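Local coordinates for protein stress response kinase A (Escherichia coli, PDB 1ZYL) that phosphorylates serine and threonine residues of proteins, itself included, with ATP, and probably helps cells to withstand stress linked to reactive oxygen species, at residues K138-H143 with F193-L198; P225-L230 with A261-I266. All coordinates share one frame; numbering follows the deposited sequence.

Interaction 1 of 2, residues K138-H143 with F193-L198; sequences KQLFIH and FTVLRL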
loop_
_atom_site.group_PDB
_atom_site.type_symbol
_atom_site.label_atom_id
_atom_site.label_comp_id
_atom_site.label_asym_id
_atom_site.label_seq_id
_atom_site.Cartn_x
_atom_site.Cartn_y
_atom_site.Cartn_z
ATOM N N LYS A 138 6.366 18.036 -5.088
ATOM C CA LYS A 138 6.544 18.850 -6.286
ATOM C C LYS A 138 5.290 18.947 -7.180
ATOM O O LYS A 138 5.015 19.998 -7.764
ATOM C CB LYS A 138 7.748 18.338 -7.073
ATOM C CG LYS A 138 9.070 18.522 -6.312
ATOM C CD LYS A 138 10.252 17.960 -7.080
ATOM C CE LYS A 138 11.538 18.080 -6.286
ATOM N NZ LYS A 138 12.695 17.465 -7.010
ATOM N N GLN A 139 4.538 17.856 -7.290
ATOM C CA GLN A 139 3.294 17.833 -8.061
ATOM C C GLN A 139 2.440 16.661 -7.618
ATOM O O GLN A 139 2.943 15.727 -7.001
ATOM C CB GLN A 139 3.548 17.768 -9.570
ATOM C CG GLN A 139 4.704 16.907 -9.993
ATOM C CD GLN A 139 4.911 16.936 -11.491
ATOM O OE1 GLN A 139 6.008 16.660 -11.982
ATOM N NE2 GLN A 139 3.852 17.265 -12.229
ATOM N N LEU A 140 1.148 16.733 -7.924
ATOM C CA LEU A 140 0.179 15.710 -7.537
ATOM C C LEU A 140 -0.274 14.798 -8.668
ATOM O O LEU A 140 -0.401 15.220 -9.815
ATOM C CB LEU A 140 -1.063 16.384 -6.950
ATOM C CG LEU A 140 -1.205 16.655 -5.453
ATOM C CD1 LEU A 140 0.132 16.623 -4.747
ATOM C CD2 LEU A 140 -1.874 17.983 -5.274
ATOM N N PHE A 141 -0.538 13.541 -8.343
ATOM C CA PHE A 141 -1.030 12.619 -9.355
ATOM C C PHE A 141 -2.299 13.260 -9.936
ATOM O O PHE A 141 -2.887 14.166 -9.336
ATOM C CB PHE A 141 -1.351 11.263 -8.718
ATOM C CG PHE A 141 -0.130 10.495 -8.282
ATOM C CD1 PHE A 141 -0.088 9.878 -7.039
ATOM C CD2 PHE A 141 0.974 10.370 -9.128
ATOM C CE1 PHE A 141 1.035 9.146 -6.641
ATOM C CE2 PHE A 141 2.113 9.632 -8.739
ATOM C CZ PHE A 141 2.140 9.022 -7.498
ATOM N N ILE A 142 -2.708 12.820 -11.116
ATOM C CA ILE A 142 -3.911 13.365 -11.719
ATOM C C ILE A 142 -4.844 12.211 -11.975
ATOM O O ILE A 142 -6.059 12.368 -11.905
ATOM C CB ILE A 142 -3.614 14.087 -13.047
ATOM C CG1 ILE A 142 -2.879 15.400 -12.771
ATOM C CG2 ILE A 142 -4.908 14.380 -13.785
ATOM C CD1 ILE A 142 -2.504 16.167 -14.024
ATOM N N HIS A 143 -4.264 11.049 -12.256
ATOM C CA HIS A 143 -5.043 9.845 -12.528
ATOM C C HIS A 143 -5.119 8.877 -11.350
ATOM O O HIS A 143 -6.157 8.253 -11.120
ATOM C CB HIS A 143 -4.486 9.139 -13.759
ATOM C CG HIS A 143 -4.628 9.944 -15.007
ATOM N ND1 HIS A 143 -5.846 10.407 -15.452
ATOM C CD2 HIS A 143 -3.706 10.411 -15.880
ATOM C CE1 HIS A 143 -5.670 11.126 -16.546
ATOM N NE2 HIS A 143 -4.381 11.145 -16.827
ATOM N N PHE A 193 -5.499 19.441 5.389
ATOM C CA PHE A 193 -4.105 19.035 5.420
ATOM C C PHE A 193 -3.453 19.138 4.059
ATOM O O PHE A 193 -4.119 19.401 3.061
ATOM C CB PHE A 193 -3.966 17.603 5.942
ATOM C CG PHE A 193 -4.598 16.556 5.057
ATOM C CD1 PHE A 193 -5.877 16.079 5.322
ATOM C CD2 PHE A 193 -3.895 16.017 3.977
ATOM C CE1 PHE A 193 -6.446 15.078 4.529
ATOM C CE2 PHE A 193 -4.457 15.016 3.179
ATOM C CZ PHE A 193 -5.734 14.547 3.459
ATOM N N THR A 194 -2.145 18.925 4.027
ATOM C CA THR A 194 -1.386 18.995 2.791
ATOM C C THR A 194 -1.411 17.642 2.092
ATOM O O THR A 194 -1.312 16.597 2.740
ATOM C CB THR A 194 0.089 19.395 3.062
ATOM O OG1 THR A 194 0.131 20.694 3.673
ATOM C CG2 THR A 194 0.889 19.419 1.756
ATOM N N VAL A 195 -1.546 17.664 0.769
ATOM C CA VAL A 195 -1.589 16.437 -0.009
ATOM C C VAL A 195 -0.357 16.354 -0.895
ATOM O O VAL A 195 0.102 17.369 -1.427
ATOM C CB VAL A 195 -2.869 16.367 -0.900
ATOM C CG1 VAL A 195 -4.007 17.109 -0.235
ATOM C CG2 VAL A 195 -2.599 16.928 -2.278
ATOM N N LEU A 196 0.179 15.148 -1.049
ATOM C CA LEU A 196 1.352 14.944 -1.885
ATOM C C LEU A 196 1.422 13.494 -2.327
ATOM O O LEU A 196 0.683 12.654 -1.829
ATOM C CB LEU A 196 2.628 15.289 -1.116
ATOM C CG LEU A 196 2.800 14.413 0.125
ATOM C CD1 LEU A 196 4.258 14.387 0.591
ATOM C CD2 LEU A 196 1.864 14.926 1.202
ATOM N N ARG A 197 2.317 13.214 -3.267
ATOM C CA ARG A 197 2.510 11.867 -3.773
ATOM C C ARG A 197 3.133 11.058 -2.651
ATOM O O ARG A 197 4.205 11.414 -2.167
ATOM C CB ARG A 197 3.445 11.882 -4.987
ATOM C CG ARG A 197 2.749 12.163 -6.299
ATOM C CD ARG A 197 3.465 13.232 -7.113
ATOM N NE ARG A 197 4.725 12.820 -7.720
ATOM C CZ ARG A 197 5.666 13.678 -8.101
ATOM N NH1 ARG A 197 6.793 13.259 -8.650
ATOM N NH2 ARG A 197 5.483 14.972 -7.912
ATOM N N LEU A 198 2.463 9.975 -2.251
ATOM C CA LEU A 198 2.926 9.109 -1.165
ATOM C C LEU A 198 3.339 7.740 -1.649
ATOM O O LEU A 198 3.013 7.339 -2.764
ATOM C CB LEU A 198 1.813 8.893 -0.154
ATOM C CG LEU A 198 1.188 10.127 0.468
ATOM C CD1 LEU A 198 -0.121 9.744 1.141
ATOM C CD2 LEU A 198 2.189 10.750 1.442
#
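Arg197 carries most of this contact, crossing from the short strand 196-197 to the loop that follows helix 119-136; the touching parts run roughly at right angles, so the segments cross rather than pair. The chain runs on from this strand to Asp201, the inferred proton acceptor of the kinase, whose side chain is about 11 Å from that of Phe141. One hydrogen bond spans the segments: Arg197 NH2 donates to the backbone carbonyl Gln139 O over 2.8 Å, with an N-H...O angle of 168°. The place of Gln139 O is less sure, so the exact length should not be pressed. Its other terminal nitrogen, Arg197 NH1, is hydrogen-bonded to Gln76 of helix 64-79, and the guanidinium thus bridges loop and helix. The CH-pi contact uses the same side chain: Arg197 CG sits over the centre of one Phe141 ring face, 3.4 Å from the centroid and 10° off the ring normal. Bends at chi2 and chi3 let the arginine lie against the ring and still turn its guanidinium to Gln139, that plane inclined 62° to the ring. Leu140 packs at the more exposed end: its CD2 meets Val195 CG2 at 3.3 Å while CD1 rests on the backbone at Val195 and Leu196. An alanine in place of Phe141 would remove the ring face under Arg197 CG and would probably loosen the arginine's hold on Gln139. The guanidinium, presumably protonated as arginine normally is, meets two neutral oxygens, a carbonyl and the Gln76 amide, which probably do not cancel its charge.

Interaction 2 of 2, residues P225-L230 with A261-I266; sequences PAVQDL and AEIGLI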
loop_
_atom_site.group_PDB
_atom_site.type_symbol
_atom_site.label_atom_id
_atom_site.label_comp_id
_atom_site.label_asym_id
_atom_site.label_seq_id
_atom_site.Cartn_x
_atom_site.Cartn_y
_atom_site.Cartn_z
ATOM N N PRO A 225 -2.081 12.364 2.921
ATOM C CA PRO A 225 -1.346 13.095 3.955
ATOM C C PRO A 225 -0.056 12.375 4.323
ATOM O O PRO A 225 -0.037 11.147 4.483
ATOM C CB PRO A 225 -2.336 13.133 5.106
ATOM C CG PRO A 225 -2.976 11.808 4.997
ATOM C CD PRO A 225 -3.216 11.632 3.507
ATOM N N ALA A 226 1.017 13.147 4.464
ATOM C CA ALA A 226 2.325 12.608 4.803
ATOM C C ALA A 226 2.242 11.510 5.858
ATOM O O ALA A 226 2.911 10.483 5.732
ATOM C CB ALA A 226 3.242 13.724 5.267
ATOM N N VAL A 227 1.420 11.712 6.887
ATOM C CA VAL A 227 1.271 10.707 7.941
ATOM C C VAL A 227 1.044 9.289 7.438
ATOM O O VAL A 227 1.455 8.330 8.099
ATOM C CB VAL A 227 0.110 11.015 8.893
ATOM C CG1 VAL A 227 0.644 11.596 10.168
ATOM C CG2 VAL A 227 -0.866 11.956 8.243
ATOM N N GLN A 228 0.390 9.163 6.283
ATOM C CA GLN A 228 0.089 7.856 5.699
ATOM C C GLN A 228 1.306 6.952 5.622
ATOM O O GLN A 228 1.201 5.755 5.865
ATOM C CB GLN A 228 -0.478 8.014 4.292
ATOM C CG GLN A 228 -1.796 7.309 4.067
ATOM C CD GLN A 228 -1.779 5.856 4.488
ATOM O OE1 GLN A 228 -1.234 4.994 3.795
ATOM N NE2 GLN A 228 -2.381 5.576 5.636
ATOM N N ASP A 229 2.456 7.526 5.273
ATOM C CA ASP A 229 3.693 6.762 5.141
ATOM C C ASP A 229 4.462 6.697 6.454
ATOM O O ASP A 229 5.599 6.217 6.487
ATOM C CB ASP A 229 4.589 7.388 4.065
ATOM C CG ASP A 229 4.004 7.273 2.669
ATOM O OD1 ASP A 229 4.428 8.048 1.788
ATOM O OD2 ASP A 229 3.131 6.404 2.448
ATOM N N LEU A 230 3.851 7.177 7.536
ATOM C CA LEU A 230 4.517 7.158 8.829
ATOM C C LEU A 230 3.816 6.368 9.924
ATOM O O LEU A 230 4.470 5.688 10.714
ATOM C CB LEU A 230 4.741 8.581 9.327
ATOM C CG LEU A 230 5.703 9.480 8.550
ATOM C CD1 LEU A 230 5.840 10.800 9.304
ATOM C CD2 LEU A 230 7.061 8.811 8.398
ATOM N N ALA A 261 -0.149 18.101 13.541
ATOM C CA ALA A 261 -1.591 17.880 13.587
ATOM C C ALA A 261 -2.074 16.666 12.796
ATOM O O ALA A 261 -3.139 16.130 13.084
ATOM C CB ALA A 261 -2.327 19.118 13.130
ATOM N N GLU A 262 -1.301 16.234 11.802
ATOM C CA GLU A 262 -1.692 15.079 10.997
ATOM C C GLU A 262 -1.716 13.803 11.821
ATOM O O GLU A 262 -2.240 12.785 11.372
ATOM C CB GLU A 262 -0.745 14.872 9.815
ATOM C CG GLU A 262 -0.721 16.000 8.808
ATOM C CD GLU A 262 0.139 15.673 7.600
ATOM O OE1 GLU A 262 0.674 16.620 6.995
ATOM O OE2 GLU A 262 0.275 14.479 7.252
ATOM N N ILE A 263 -1.151 13.858 13.023
ATOM C CA ILE A 263 -1.123 12.690 13.893
ATOM C C ILE A 263 -2.544 12.324 14.326
ATOM O O ILE A 263 -2.814 11.200 14.761
ATOM C CB ILE A 263 -0.260 12.969 15.127
ATOM C CG1 ILE A 263 1.146 13.357 14.680
ATOM C CG2 ILE A 263 -0.199 11.748 16.026
ATOM C CD1 ILE A 263 1.845 12.274 13.950
ATOM N N GLY A 264 -3.452 13.280 14.182
ATOM C CA GLY A 264 -4.833 13.050 14.553
ATOM C C GLY A 264 -5.581 12.271 13.491
ATOM O O GLY A 264 -6.659 11.718 13.742
ATOM N N LEU A 265 -5.000 12.215 12.300
ATOM C CA LEU A 265 -5.606 11.496 11.191
ATOM C C LEU A 265 -5.270 9.997 11.207
ATOM O O LEU A 265 -5.764 9.253 10.354
ATOM C CB LEU A 265 -5.101 12.075 9.870
ATOM C CG LEU A 265 -5.116 13.584 9.623
ATOM C CD1 LEU A 265 -4.360 13.897 8.335
ATOM C CD2 LEU A 265 -6.544 14.073 9.519
ATOM N N ILE A 266 -4.442 9.542 12.153
ATOM C CA ILE A 266 -4.050 8.130 12.156
ATOM C C ILE A 266 -5.168 7.130 12.420
ATOM O O ILE A 266 -5.329 6.181 11.665
ATOM C CB ILE A 266 -2.880 7.828 13.137
ATOM C CG1 ILE A 266 -3.286 8.190 14.552
ATOM C CG2 ILE A 266 -1.631 8.600 12.738
ATOM C CD1 ILE A 266 -2.309 7.701 15.600
#
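Pro225 opens the segment with its ring directed at the 3-10 turn 261-264 and the residue after it; Pro225 CB lies 3.9 Å from Leu265 CD1, and the two side chains cross obliquely. At Ala226 the methyl group lies beside the carboxylate of Glu262, with Ala226 CB 3.6 Å from Glu262 OE2. Its amide is also near that oxygen, but the angle is too poor for a hydrogen bond. Val227 is the centre of the contact, and its CA is the nearest to that of Glu262, 6.1 Å away. Its amide makes the one hydrogen bond between the segments, Val227 N to Glu262 OE2, at 3.0 Å with an N-H...O angle of 165°; the oxygen is approached nearly along its C-O axis. Glu262 reaches that far because its chain is extended beyond CG (chi2 -175°). Both valine methyls straddle Glu262 CB, and beyond it Val227 CG1 touches Ile263 CD1 and Val227 CG2 touches Leu265 CD1, each at 4.0 Å. Past Val227 the backbone coils into a weakly bonded helix, led into by i to i+3 bonds, Gln228 N to Pro225 O and Asp229 N to Ala226 O. Glu262 is buried, and the Val227 amide supplies a hydrogen bond to its carboxylate. Tyr252 and His133 touch Ala226, and Phe258 packs on Val227. The contact itself lies away from the annotated sites, though Asp229 farther along bonds to the backbone of His199. This is interior packing of the helical part of a phosphotransferase-family kinase: the segment following strand 223-224 docks on the 3-10 turn that leads into helix 266-283.

From the N terminus, the chain leaves helix 119-136, enters 138-143, and passes through helices 149-161 and 171-188 before 193-198 closes interaction 1 across a largely helical excursion of 49 residues. Strand 196-197 then pairs antiparallel with strand 223-224. Directly afterwards the segment 225-230 opens interaction 2; helix 238-252 fills much of the 30 residues before 261-266 closes it. The two loops follow in series, neither nested nor crossed. The centres of interactions 1 and 2 are about 14 Å apart, and the two touch, Phe193 CE2 packing on Pro225 CB at 3.4 Å and Leu198 on Gln228 and Asp229. Together they tie the loop beside helix 64-79, through the two-stranded sheet, to the entrance of helix 266-283.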